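Local coordinates for protein taurocyamine kinase (Schistosoma mansoni, PDB 4WOD) that catalyses the reversible transfer of phosphate between ATP and taurocyamine, a guanidino compound, with magnesium as cofactor, at residues L9-K12 / I13-E17; H20-T23 / K24-L27; E71-R74 / D75-A79; P135-T138 / K139-I143; V191-A195 / G196-D200. The protein carries 4 engineered substitutions. All coordinates share one frame; numbering follows the deposited sequence.

In the fold
All five contacts are local, lie in the first kinase repeat and follow one another along the chain. Contacts 1, 2 and 3 belong to the N-terminal domain, on helices 6-14 and 22-26 and the junction of helices 69-72 and 74-84. Contacts 1 and 2 (centres about 10 Å apart) touch, as do contacts 2 and 3 (about 13 Å). Contacts 4 and 5 fall in the catalytic part, at the start of helix 139-154 and the end of helix 190-194. Their centres are about 13 Å apart, and an R142-D200 salt bridge joins them. Contacts 2 and 5 bring both parts, through the S21 and L192 side chains, to about 7 Å from the bound arginine.

Contact 1: residues L9-K12 / I13-E17; sequences LQVK and IRNDE. Engineered in segment 9-12: V11 (natural residue Ala).
Q10 and R14 lie side by side, one helical turn apart, and point the same way. The amide plane of Q10 is turned only 23° from the guanidinium plane of R14. Q10 NE2 sits over the centre of one guanidinium face, 3.5 Å from R14 CZ. With CG anti to the backbone N (chi1 -179°), Q10 extends outward beside the long chain of R14. Q10 NE2 bonds both D29 and L27 O, and R14 NH1 makes a salt bridge to D29. The pair lies on helix 6-14 in the N-terminal domain. Regular i to i+4 bonds carry it: I13 N to L9 O at 2.9 Å, R14 N to Q10 O and N15 N to V11 O. On a more exposed side, V11 and N15 run alongside each other. CG1 of V11, an engineered residue, meets N15 ND2 at 3.3 Å. I13 folds CG1 back beside its own N (chi1 -65°), which brings CG1 to 3.1 Å from L9 O. L9 packs on helix 46-55.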
loop_
_atom_site.group_PDB
_atom_site.type_symbol
_atom_site.label_atom_id
_atom_site.label_comp_id
_atom_site.label_asym_id
_atom_site.label_seq_id
_atom_site.Cartn_x
_atom_site.Cartn_y
_atom_site.Cartn_z
ATOM N N LEU A 9 0.466 -6.027 -32.505
ATOM C CA LEU A 9 -0.035 -5.435 -31.271
ATOM C C LEU A 9 0.725 -6.027 -30.076
ATOM O O LEU A 9 1.063 -5.322 -29.112
ATOM C CB LEU A 9 -1.557 -5.664 -31.147
ATOM C CG LEU A 9 -2.492 -4.914 -32.119
ATOM C CD1 LEU A 9 -3.985 -5.266 -31.889
ATOM C CD2 LEU A 9 -2.275 -3.406 -32.070
ATOM N N GLN A 10 1.017 -7.319 -30.151
ATOM C CA GLN A 10 1.791 -7.972 -29.102
ATOM C C GLN A 10 3.183 -7.350 -28.984
ATOM O O GLN A 10 3.612 -6.979 -27.896
ATOM C CB GLN A 10 1.931 -9.476 -29.356
ATOM C CG GLN A 10 2.707 -10.194 -28.261
ATOM C CD GLN A 10 3.432 -11.434 -28.769
ATOM O OE1 GLN A 10 3.912 -11.452 -29.898
ATOM N NE2 GLN A 10 3.499 -12.481 -27.942
ATOM N N VAL A 11 3.891 -7.256 -30.102
ATOM C CA VAL A 11 5.186 -6.574 -30.113
ATOM C C VAL A 11 5.130 -5.138 -29.553
ATOM O O VAL A 11 5.990 -4.755 -28.755
ATOM C CB VAL A 11 5.766 -6.565 -31.528
ATOM C CG1 VAL A 11 6.940 -5.576 -31.643
ATOM C CG2 VAL A 11 6.208 -7.974 -31.890
ATOM N N LYS A 12 4.120 -4.358 -29.941
ATOM C CA LYS A 12 3.953 -2.999 -29.413
ATOM C C LYS A 12 3.773 -2.995 -27.894
ATOM O O LYS A 12 4.436 -2.242 -27.167
ATOM C CB LYS A 12 2.752 -2.305 -30.076
ATOM C CG LYS A 12 2.983 -1.857 -31.510
ATOM C CD LYS A 12 1.756 -1.152 -32.074
ATOM C CE LYS A 12 2.089 -0.430 -33.361
ATOM N NZ LYS A 12 2.922 0.781 -33.108
ATOM N N ILE A 13 2.870 -3.845 -27.421
ATOM C CA ILE A 13 2.603 -3.964 -26.007
ATOM C C ILE A 13 3.840 -4.454 -25.238
ATOM O O ILE A 13 4.148 -3.947 -24.165
ATOM C CB ILE A 13 1.409 -4.918 -25.765
ATOM C CG1 ILE A 13 0.131 -4.297 -26.355
ATOM C CG2 ILE A 13 1.254 -5.204 -24.280
ATOM C CD1 ILE A 13 -1.063 -5.259 -26.504
ATOM N N ARG A 14 4.558 -5.429 -25.785
ATOM C CA ARG A 14 5.743 -5.947 -25.095
ATOM C C ARG A 14 6.904 -4.955 -25.109
ATOM O O ARG A 14 7.620 -4.820 -24.126
ATOM C CB ARG A 14 6.182 -7.262 -25.711
ATOM C CG ARG A 14 5.393 -8.418 -25.190
ATOM C CD ARG A 14 5.938 -9.721 -25.709
ATOM N NE ARG A 14 5.394 -10.841 -24.960
ATOM C CZ ARG A 14 5.704 -12.109 -25.197
ATOM N NH1 ARG A 14 6.548 -12.409 -26.178
ATOM N NH2 ARG A 14 5.163 -13.069 -24.456
ATOM N N ASN A 15 7.081 -4.255 -26.223
ATOM C CA ASN A 15 8.167 -3.281 -26.344
ATOM C C ASN A 15 7.931 -1.999 -25.549
ATOM O O ASN A 15 8.798 -1.127 -25.499
ATOM C CB ASN A 15 8.398 -2.913 -27.811
ATOM C CG ASN A 15 9.168 -3.978 -28.564
ATOM O OD1 ASN A 15 9.740 -4.895 -27.963
ATOM N ND2 ASN A 15 9.198 -3.855 -29.892
ATOM N N ASP A 16 6.759 -1.874 -24.940
ATOM C CA ASP A 16 6.425 -0.642 -24.245
ATOM C C ASP A 16 6.746 -0.765 -22.760
ATOM O O ASP A 16 6.068 -1.482 -22.017
ATOM C CB ASP A 16 4.953 -0.288 -24.460
ATOM C CG ASP A 16 4.628 1.130 -24.027
ATOM O OD1 ASP A 16 5.513 1.810 -23.458
ATOM O OD2 ASP A 16 3.475 1.565 -24.250
ATOM N N GLU A 17 7.785 -0.054 -22.335
ATOM C CA GLU A 17 8.264 -0.133 -20.963
ATOM C C GLU A 17 7.229 0.371 -19.952
ATOM O O GLU A 17 7.249 -0.027 -18.782
ATOM C CB GLU A 17 9.570 0.662 -20.823
ATOM C CG GLU A 17 10.625 -0.003 -19.954
ATOM C CD GLU A 17 11.349 -1.139 -20.663
ATOM O OE1 GLU A 17 10.970 -1.471 -21.810
ATOM O OE2 GLU A 17 12.298 -1.699 -20.067
#

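Contact 2: residues H20-T23 / K24-L27; sequences HSLT and KKYL
L22 lays its CD2 methyl alongside the aliphatic part of K25, 4.1 Å from K25 CD, and the two chains point the same way. The same CD2 lies 4.2 Å from Y26 CE2. K25 CG in turn sits over the centre of one face of the Y26 ring. L22, K25 and Y26 thus touch one another. Beyond this apolar patch, K25 NZ and Y26 OH both reach D83. Helix 22-26 is a short helix of the N-terminal domain, and S21 is its N-cap. The S21 hydroxyl lies between its own backbone N and carbonyl carbon (chi1 52°). There S21 OG accepts from K24 N at 3.1 Å, and it also bonds N19. K25 N to S21 O and Y26 N to L22 O form the helical turns. L27 N closes on T23 O at 2.9 Å, and L27 CB comes to 3.0 Å from T23 O as the chain leaves the helix. T23 OG1 turns to N53, and K24 NZ reaches back to N19 O.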
loop_
_atom_site.group_PDB
_atom_site.type_symbol
_atom_site.label_atom_id
_atom_site.label_comp_id
_atom_site.label_asym_id
_atom_site.label_seq_id
_atom_site.Cartn_x
_atom_site.Cartn_y
_atom_site.Cartn_z
ATOM N N HIS A 20 2.366 -2.337 -18.195
ATOM C CA HIS A 20 2.441 -3.402 -17.204
ATOM C C HIS A 20 1.087 -4.079 -17.057
ATOM O O HIS A 20 0.680 -4.443 -15.952
ATOM C CB HIS A 20 2.896 -2.851 -15.852
ATOM C CG HIS A 20 4.172 -2.077 -15.926
ATOM N ND1 HIS A 20 4.227 -0.712 -15.754
ATOM C CD2 HIS A 20 5.437 -2.474 -16.192
ATOM C CE1 HIS A 20 5.475 -0.304 -15.891
ATOM N NE2 HIS A 20 6.229 -1.352 -16.163
ATOM N N SER A 21 0.385 -4.223 -18.174
ATOM C CA SER A 21 -0.996 -4.706 -18.149
ATOM C C SER A 21 -1.050 -6.209 -17.959
ATOM O O SER A 21 -0.068 -6.898 -18.217
ATOM C CB SER A 21 -1.717 -4.308 -19.441
ATOM O OG SER A 21 -0.988 -4.695 -20.606
ATOM N N LEU A 22 -2.196 -6.732 -17.523
ATOM C CA LEU A 22 -2.387 -8.176 -17.544
ATOM C C LEU A 22 -2.444 -8.674 -18.986
ATOM O O LEU A 22 -2.176 -9.844 -19.242
ATOM C CB LEU A 22 -3.651 -8.584 -16.802
ATOM C CG LEU A 22 -3.659 -8.279 -15.301
ATOM C CD1 LEU A 22 -5.031 -8.560 -14.688
ATOM C CD2 LEU A 22 -2.568 -9.087 -14.582
ATOM N N THR A 23 -2.807 -7.796 -19.920
ATOM C CA THR A 23 -2.779 -8.148 -21.349
ATOM C C THR A 23 -1.370 -8.485 -21.784
ATOM O O THR A 23 -1.134 -9.445 -22.510
ATOM C CB THR A 23 -3.306 -7.004 -22.235
ATOM O OG1 THR A 23 -4.709 -6.848 -22.014
ATOM C CG2 THR A 23 -3.065 -7.307 -23.710
ATOM N N LYS A 24 -0.424 -7.685 -21.330
ATOM C CA LYS A 24 0.976 -7.912 -21.644
ATOM C C LYS A 24 1.423 -9.238 -21.017
ATOM O O LYS A 24 2.137 -10.027 -21.633
ATOM C CB LYS A 24 1.820 -6.752 -21.129
ATOM C CG LYS A 24 3.310 -6.896 -21.342
ATOM C CD LYS A 24 3.967 -5.582 -21.017
ATOM C CE LYS A 24 5.464 -5.636 -21.176
ATOM N NZ LYS A 24 6.015 -4.265 -21.318
ATOM N N LYS A 25 0.937 -9.491 -19.807
ATOM C CA LYS A 25 1.338 -10.664 -19.042
ATOM C C LYS A 25 0.910 -11.955 -19.713
ATOM O O LYS A 25 1.676 -12.907 -19.772
ATOM C CB LYS A 25 0.764 -10.576 -17.631
ATOM C CG LYS A 25 1.213 -11.664 -16.688
ATOM C CD LYS A 25 0.901 -11.254 -15.256
ATOM C CE LYS A 25 1.037 -12.402 -14.282
ATOM N NZ LYS A 25 0.599 -11.946 -12.925
ATOM N N TYR A 26 -0.299 -11.980 -20.264
ATOM C CA TYR A 26 -0.839 -13.234 -20.761
ATOM C C TYR A 26 -0.910 -13.341 -22.284
ATOM O O TYR A 26 -1.210 -14.422 -22.809
ATOM C CB TYR A 26 -2.218 -13.472 -20.137
ATOM C CG TYR A 26 -2.120 -13.685 -18.638
ATOM C CD1 TYR A 26 -1.488 -14.820 -18.113
ATOM C CD2 TYR A 26 -2.637 -12.747 -17.747
ATOM C CE1 TYR A 26 -1.378 -15.007 -16.743
ATOM C CE2 TYR A 26 -2.541 -12.928 -16.384
ATOM C CZ TYR A 26 -1.908 -14.064 -15.883
ATOM O OH TYR A 26 -1.813 -14.238 -14.524
ATOM N N LEU A 27 -0.601 -12.262 -23.005
ATOM C CA LEU A 27 -0.606 -12.341 -24.470
ATOM C C LEU A 27 0.727 -12.934 -24.959
ATOM O O LEU A 27 1.582 -12.237 -25.527
ATOM C CB LEU A 27 -0.867 -10.971 -25.103
ATOM C CG LEU A 27 -1.105 -10.930 -26.617
ATOM C CD1 LEU A 27 -2.260 -11.852 -26.990
ATOM C CD2 LEU A 27 -1.378 -9.516 -27.089
#

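Contact 3: residues E71-R74 / D75-A79; sequences ETFR and DFFDA
F73 leaves helical backbone angles between helices 69-72 and 74-84, and its carbonyl starts the new helix. F73 O takes F77 N at 3.1 Å in the carbonyl plane, while the bond from F76 N to the same oxygen is weak. D78 N to R74 O continues the series. On one side of the new helix R74 reaches along the turn to D78. R74 NE donates to D78 OD2 at 2.7 Å, and the oxygen lies near the guanidinium plane. It is met from above its carboxylate plane, 37° out of it, and the two flat groups are turned 64° apart. R74 sets CG anti to its own N (chi1 -174°), which puts CG 3.3 Å from D78 OD2; the bend at chi2 then turns NE onto the same oxygen. F73 thus serves as both the end of helix 69-72 and the N-cap of helix 74-84, a junction within the N-terminal domain. R74 NH1 forms a longer salt bridge to E71 OE2, 3.5 Å, which makes a network of E71, R74 and D78 across the junction. D78 OD1 has a second partner in R261. On another side, F73 CB lies 4.0 Å from F77 CD2. Y35 meets F73 and Y70 meets F77 in edge-to-face stacks, and F76 packs against L46 and V50 of helix 46-55.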
loop_
_atom_site.group_PDB
_atom_site.type_symbol
_atom_site.label_atom_id
_atom_site.label_comp_id
_atom_site.label_asym_id
_atom_site.label_seq_id
_atom_site.Cartn_x
_atom_site.Cartn_y
_atom_site.Cartn_z
ATOM N N GLU A 71 -15.424 -16.843 -24.416
ATOM C CA GLU A 71 -15.368 -18.249 -24.791
ATOM C C GLU A 71 -14.358 -18.527 -25.915
ATOM O O GLU A 71 -13.559 -19.468 -25.815
ATOM C CB GLU A 71 -16.749 -18.735 -25.209
ATOM C CG GLU A 71 -16.787 -20.182 -25.682
ATOM C CD GLU A 71 -16.204 -21.174 -24.671
ATOM O OE1 GLU A 71 -15.638 -22.193 -25.120
ATOM O OE2 GLU A 71 -16.313 -20.945 -23.441
ATOM N N THR A 72 -14.358 -17.682 -26.946
ATOM C CA THR A 72 -13.567 -17.934 -28.163
ATOM C C THR A 72 -12.076 -17.845 -27.881
ATOM O O THR A 72 -11.289 -18.673 -28.357
ATOM C CB THR A 72 -13.946 -16.949 -29.284
ATOM O OG1 THR A 72 -15.363 -16.994 -29.483
ATOM C CG2 THR A 72 -13.220 -17.303 -30.621
ATOM N N PHE A 73 -11.676 -16.860 -27.084
ATOM C CA PHE A 73 -10.263 -16.759 -26.686
ATOM C C PHE A 73 -10.072 -17.085 -25.205
ATOM O O PHE A 73 -9.353 -16.400 -24.468
ATOM C CB PHE A 73 -9.730 -15.368 -27.031
ATOM C CG PHE A 73 -10.153 -14.890 -28.399
ATOM C CD1 PHE A 73 -9.631 -15.484 -29.547
ATOM C CD2 PHE A 73 -11.060 -13.851 -28.542
ATOM C CE1 PHE A 73 -10.002 -15.043 -30.814
ATOM C CE2 PHE A 73 -11.449 -13.405 -29.812
ATOM C CZ PHE A 73 -10.913 -14.004 -30.953
ATOM N N ARG A 74 -10.691 -18.183 -24.780
ATOM C CA ARG A 74 -10.729 -18.540 -23.360
ATOM C C ARG A 74 -9.385 -18.707 -22.636
ATOM O O ARG A 74 -9.271 -18.340 -21.474
ATOM C CB ARG A 74 -11.518 -19.825 -23.179
ATOM C CG ARG A 74 -11.712 -20.147 -21.721
ATOM C CD ARG A 74 -13.070 -20.687 -21.439
ATOM N NE ARG A 74 -13.066 -21.394 -20.170
ATOM C CZ ARG A 74 -13.929 -22.354 -19.873
ATOM N NH1 ARG A 74 -14.855 -22.698 -20.764
ATOM N NH2 ARG A 74 -13.854 -22.969 -18.705
ATOM N N ASP A 75 -8.381 -19.276 -23.301
ATOM C CA ASP A 75 -7.091 -19.505 -22.639
ATOM C C ASP A 75 -6.489 -18.181 -22.178
ATOM O O ASP A 75 -5.796 -18.118 -21.159
ATOM C CB ASP A 75 -6.087 -20.211 -23.565
ATOM C CG ASP A 75 -6.527 -21.595 -23.989
ATOM O OD1 ASP A 75 -7.479 -22.162 -23.404
ATOM O OD2 ASP A 75 -5.890 -22.125 -24.919
ATOM N N PHE A 76 -6.745 -17.131 -22.957
ATOM C CA PHE A 76 -6.264 -15.787 -22.655
ATOM C C PHE A 76 -7.132 -15.122 -21.587
ATOM O O PHE A 76 -6.629 -14.676 -20.553
ATOM C CB PHE A 76 -6.231 -14.939 -23.939
ATOM C CG PHE A 76 -6.001 -13.464 -23.710
ATOM C CD1 PHE A 76 -4.740 -12.981 -23.369
ATOM C CD2 PHE A 76 -7.046 -12.548 -23.868
ATOM C CE1 PHE A 76 -4.527 -11.612 -23.164
ATOM C CE2 PHE A 76 -6.842 -11.163 -23.663
ATOM C CZ PHE A 76 -5.582 -10.698 -23.313
ATOM N N PHE A 77 -8.439 -15.048 -21.833
ATOM C CA PHE A 77 -9.313 -14.307 -20.908
ATOM C C PHE A 77 -9.442 -14.961 -19.528
ATOM O O PHE A 77 -9.562 -14.246 -18.531
ATOM C CB PHE A 77 -10.711 -14.115 -21.513
ATOM C CG PHE A 77 -10.804 -12.950 -22.464
ATOM C CD1 PHE A 77 -10.914 -11.649 -21.983
ATOM C CD2 PHE A 77 -10.769 -13.150 -23.836
ATOM C CE1 PHE A 77 -10.991 -10.563 -22.858
ATOM C CE2 PHE A 77 -10.854 -12.068 -24.718
ATOM C CZ PHE A 77 -10.961 -10.764 -24.217
ATOM N N ASP A 78 -9.451 -16.296 -19.462
ATOM C CA ASP A 78 -9.575 -16.966 -18.161
ATOM C C ASP A 78 -8.349 -16.650 -17.308
ATOM O O ASP A 78 -8.449 -16.441 -16.096
ATOM C CB ASP A 78 -9.747 -18.476 -18.320
ATOM C CG ASP A 78 -11.204 -18.881 -18.416
ATOM O OD1 ASP A 78 -12.059 -17.969 -18.482
ATOM O OD2 ASP A 78 -11.498 -20.098 -18.433
ATOM N N ALA A 79 -7.199 -16.577 -17.962
ATOM C CA ALA A 79 -5.972 -16.222 -17.270
ATOM C C ALA A 79 -6.057 -14.794 -16.740
ATOM O O ALA A 79 -5.743 -14.543 -15.567
ATOM C CB ALA A 79 -4.774 -16.393 -18.193
#

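Contact 4: residues P135-T138 / K139-I143; sequences PTLT and KETRI
T138 and T141 both hold OG1 between the backbone N and the carbonyl carbon, with chi1 of 64° and 59°. These torsions aim each hydroxyl oxygen at the other residue's main chain, and the two side chains cross at about a right angle. T138 OG1 accepts from T141 N at 2.9 Å, and T141 OG1 accepts from T138 N at 2.8 Å. The pair is a capping box at the start of helix 139-154, with T138 as N-cap. The first turn continues with R142 N to T138 O at 3.1 Å. L137 lies just ahead of the cap and covers one side of it. Its CD2 methyl is 3.5 Å from T141 OG1. R142 bends at chi3 (-69°), which brings its guanidinium back across the L137 side chain. L137 CB then lies over one guanidinium face, toward the rim, 4.0 Å from R142 NH2. A water donates to L137 O at 2.9 Å and makes a weak bond with R142 NH2. R142 NH1 is taken by a salt bridge to D200. The two capping bonds occupy NH groups at a helix start that lack helical acceptors. The T141 hydroxyl fixes the chain before the helix, and the T138 hydroxyl fixes its first turn. The salt bridge at NH1 and the leucine over one face together probably limit rotation of the R142 guanidinium.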
loop_
_atom_site.group_PDB
_atom_site.type_symbol
_atom_site.label_atom_id
_atom_site.label_comp_id
_atom_site.label_asym_id
_atom_site.label_seq_id
_atom_site.Cartn_x
_atom_site.Cartn_y
_atom_site.Cartn_z
ATOM N N PRO A 135 -16.451 -2.973 -31.357
ATOM C CA PRO A 135 -15.706 -3.455 -32.528
ATOM C C PRO A 135 -16.505 -4.303 -33.514
ATOM O O PRO A 135 -16.060 -4.468 -34.645
ATOM C CB PRO A 135 -14.583 -4.307 -31.904
ATOM C CG PRO A 135 -14.414 -3.746 -30.522
ATOM C CD PRO A 135 -15.824 -3.430 -30.105
ATOM N N THR A 136 -17.648 -4.842 -33.102
ATOM C CA THR A 136 -18.352 -5.775 -33.961
ATOM C C THR A 136 -19.768 -5.323 -34.342
ATOM O O THR A 136 -20.409 -5.953 -35.182
ATOM C CB THR A 136 -18.450 -7.204 -33.313
ATOM O OG1 THR A 136 -18.853 -7.089 -31.943
ATOM C CG2 THR A 136 -17.106 -7.944 -33.392
ATOM N N LEU A 137 -20.263 -4.258 -33.728
ATOM C CA LEU A 137 -21.555 -3.698 -34.114
ATOM C C LEU A 137 -21.463 -3.040 -35.483
ATOM O O LEU A 137 -20.405 -2.571 -35.900
ATOM C CB LEU A 137 -22.039 -2.674 -33.073
ATOM C CG LEU A 137 -22.375 -3.324 -31.727
ATOM C CD1 LEU A 137 -22.294 -2.313 -30.574
ATOM C CD2 LEU A 137 -23.773 -3.962 -31.842
ATOM N N THR A 138 -22.566 -3.040 -36.203
ATOM C CA THR A 138 -22.685 -2.161 -37.371
ATOM C C THR A 138 -23.408 -0.901 -36.928
ATOM O O THR A 138 -23.951 -0.847 -35.811
ATOM C CB THR A 138 -23.444 -2.814 -38.518
ATOM O OG1 THR A 138 -24.780 -3.065 -38.090
ATOM C CG2 THR A 138 -22.788 -4.142 -38.913
ATOM N N LYS A 139 -23.427 0.120 -37.784
ATOM C CA LYS A 139 -24.187 1.319 -37.440
ATOM C C LYS A 139 -25.642 0.943 -37.215
ATOM O O LYS A 139 -26.275 1.406 -36.255
ATOM C CB LYS A 139 -24.063 2.394 -38.522
ATOM C CG LYS A 139 -24.863 3.650 -38.223
ATOM C CD LYS A 139 -24.343 4.833 -39.028
ATOM C CE LYS A 139 -25.314 5.992 -39.003
ATOM N NZ LYS A 139 -24.678 7.194 -39.612
ATOM N N GLU A 140 -26.156 0.062 -38.075
ATOM C CA GLU A 140 -27.544 -0.381 -37.969
ATOM C C GLU A 140 -27.816 -1.248 -36.738
ATOM O O GLU A 140 -28.823 -1.059 -36.053
ATOM C CB GLU A 140 -27.955 -1.147 -39.232
ATOM C CG GLU A 140 -28.037 -0.285 -40.483
ATOM C CD GLU A 140 -28.502 -1.090 -41.682
ATOM O OE1 GLU A 140 -29.626 -1.637 -41.608
ATOM O OE2 GLU A 140 -27.747 -1.193 -42.676
ATOM N N THR A 141 -26.935 -2.190 -36.426
ATOM C CA THR A 141 -27.237 -3.056 -35.285
ATOM C C THR A 141 -27.147 -2.299 -33.950
ATOM O O THR A 141 -27.923 -2.571 -33.027
ATOM C CB THR A 141 -26.341 -4.318 -35.238
ATOM O OG1 THR A 141 -24.959 -3.949 -35.171
ATOM C CG2 THR A 141 -26.599 -5.188 -36.458
ATOM N N ARG A 142 -26.261 -1.318 -33.848
ATOM C CA ARG A 142 -26.219 -0.543 -32.618
ATOM C C ARG A 142 -27.541 0.211 -32.408
ATOM O O ARG A 142 -28.047 0.289 -31.277
ATOM C CB ARG A 142 -25.034 0.425 -32.631
ATOM C CG ARG A 142 -24.832 1.175 -31.326
ATOM C CD ARG A 142 -23.746 2.230 -31.445
ATOM N NE ARG A 142 -22.404 1.671 -31.605
ATOM C CZ ARG A 142 -21.762 1.543 -32.764
ATOM N NH1 ARG A 142 -22.339 1.926 -33.903
ATOM N NH2 ARG A 142 -20.528 1.034 -32.787
ATOM N N ILE A 143 -28.112 0.739 -33.495
ATOM C CA ILE A 143 -29.374 1.479 -33.418
ATOM C C ILE A 143 -30.521 0.502 -33.133
ATOM O O ILE A 143 -31.401 0.790 -32.306
ATOM C CB ILE A 143 -29.638 2.296 -34.725
ATOM C CG1 ILE A 143 -28.609 3.430 -34.845
ATOM C CG2 ILE A 143 -31.064 2.861 -34.764
ATOM C CD1 ILE A 143 -28.449 3.969 -36.241
HETATM O O HOH W 1 -18.439 -0.792 -34.804
#

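Contact 5: residues V191-A195 / G196-D200; sequences VLRDA and GGYID
A Schellman motif ends helix 190-194, in the catalytic part, and a type I turn from G196 to I199 follows. G197 N bonds L192 O at 2.8 Å, and G196 N bonds R193 O at 3.1 Å, approaching from above that carbonyl plane. G196 takes the positive phi (86°) of the C-prime position, which glycine adopts easily. The turn carries Y198 back over the last helical turn, where its side chain crosses those of L192 and R193 at about a right angle. L192 CD2 meets Y198 CE1 at 3.7 Å, and R193 CB meets Y198 CD2 at the same distance. The L192 side chain is about 7 Å from the bound arginine. The bend of R193 at chi3 (-68°) sets one guanidinium face over Y198 CD2, the planes being 52° apart. R193 NH1 bonds N187 O, and Y198 OH bonds D189 N. A water joins R193 O to Y198 N. The helix-end carbonyls L192 O and R193 O are thus satisfied by G197 N, G196 N and the water.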
loop_
_atom_site.group_PDB
_atom_site.type_symbol
_atom_site.label_atom_id
_atom_site.label_comp_id
_atom_site.label_asym_id
_atom_site.label_seq_id
_atom_site.Cartn_x
_atom_site.Cartn_y
_atom_site.Cartn_z
ATOM N N VAL A 191 -9.078 5.110 -23.649
ATOM C CA VAL A 191 -9.023 3.658 -23.558
ATOM C C VAL A 191 -10.270 3.125 -24.251
ATOM O O VAL A 191 -10.200 2.247 -25.114
ATOM C CB VAL A 191 -8.951 3.153 -22.086
ATOM C CG1 VAL A 191 -9.146 1.643 -22.018
ATOM C CG2 VAL A 191 -7.628 3.554 -21.439
ATOM N N LEU A 192 -11.410 3.702 -23.898
ATOM C CA LEU A 192 -12.673 3.337 -24.537
ATOM C C LEU A 192 -12.619 3.605 -26.038
ATOM O O LEU A 192 -13.066 2.788 -26.829
ATOM C CB LEU A 192 -13.835 4.101 -23.911
ATOM C CG LEU A 192 -15.245 3.688 -24.362
ATOM C CD1 LEU A 192 -15.386 2.168 -24.400
ATOM C CD2 LEU A 192 -16.300 4.325 -23.436
ATOM N N ARG A 193 -12.065 4.750 -26.424
ATOM C CA ARG A 193 -11.913 5.078 -27.836
ATOM C C ARG A 193 -11.148 3.996 -28.602
ATOM O O ARG A 193 -11.601 3.536 -29.658
ATOM C CB ARG A 193 -11.206 6.426 -28.013
ATOM C CG ARG A 193 -10.881 6.740 -29.476
ATOM C CD ARG A 193 -10.445 8.183 -29.657
ATOM N NE ARG A 193 -11.560 9.085 -29.411
ATOM C CZ ARG A 193 -11.726 9.797 -28.303
ATOM N NH1 ARG A 193 -12.797 10.570 -28.184
ATOM N NH2 ARG A 193 -10.827 9.742 -27.323
ATOM N N ASP A 194 -10.001 3.575 -28.073
ATOM C CA ASP A 194 -9.143 2.645 -28.815
ATOM C C ASP A 194 -9.596 1.186 -28.740
ATOM O O ASP A 194 -9.050 0.308 -29.425
ATOM C CB ASP A 194 -7.713 2.779 -28.330
ATOM C CG ASP A 194 -7.090 4.100 -28.744
ATOM O OD1 ASP A 194 -7.553 4.679 -29.746
ATOM O OD2 ASP A 194 -6.143 4.569 -28.077
ATOM N N ALA A 195 -10.591 0.940 -27.895
ATOM C CA ALA A 195 -11.282 -0.337 -27.854
ATOM C C ALA A 195 -12.544 -0.359 -28.727
ATOM O O ALA A 195 -13.324 -1.317 -28.671
ATOM C CB ALA A 195 -11.640 -0.683 -26.402
ATOM N N GLY A 196 -12.747 0.691 -29.523
ATOM C CA GLY A 196 -13.889 0.781 -30.429
ATOM C C GLY A 196 -15.174 1.339 -29.836
ATOM O O GLY A 196 -16.256 1.162 -30.398
ATOM N N GLY A 197 -15.069 2.024 -28.705
ATOM C CA GLY A 197 -16.258 2.506 -28.013
ATOM C C GLY A 197 -17.025 3.668 -28.625
ATOM O O GLY A 197 -18.182 3.917 -28.259
ATOM N N TYR A 198 -16.404 4.397 -29.547
ATOM C CA TYR A 198 -17.047 5.610 -30.060
ATOM C C TYR A 198 -17.300 5.551 -31.562
ATOM O O TYR A 198 -17.479 6.578 -32.206
ATOM C CB TYR A 198 -16.197 6.838 -29.726
ATOM C CG TYR A 198 -15.969 7.046 -28.244
ATOM C CD1 TYR A 198 -16.990 6.825 -27.321
ATOM C CD2 TYR A 198 -14.728 7.450 -27.766
ATOM C CE1 TYR A 198 -16.783 7.024 -25.966
ATOM C CE2 TYR A 198 -14.511 7.656 -26.418
ATOM C CZ TYR A 198 -15.534 7.438 -25.519
ATOM O OH TYR A 198 -15.303 7.645 -24.180
ATOM N N ILE A 199 -17.303 4.346 -32.119
ATOM C CA ILE A 199 -17.538 4.172 -33.536
ATOM C C ILE A 199 -18.975 4.622 -33.867
ATOM O O ILE A 199 -19.909 4.330 -33.113
ATOM C CB ILE A 199 -17.292 2.711 -33.939
ATOM C CG1 ILE A 199 -15.827 2.341 -33.642
ATOM C CG2 ILE A 199 -17.685 2.446 -35.394
ATOM C CD1 ILE A 199 -15.532 0.890 -33.792
ATOM N N ASP A 200 -19.119 5.362 -34.967
ATOM C CA ASP A 200 -20.396 5.923 -35.424
ATOM C C ASP A 200 -21.011 6.880 -34.399
ATOM O O ASP A 200 -22.235 6.988 -34.323
ATOM C CB ASP A 200 -21.415 4.823 -35.740
ATOM C CG ASP A 200 -20.892 3.780 -36.720
ATOM O OD1 ASP A 200 -20.291 4.164 -37.733
ATOM O OD2 ASP A 200 -21.086 2.563 -36.466
HETATM O O HOH W 2 -14.017 4.133 -30.814
#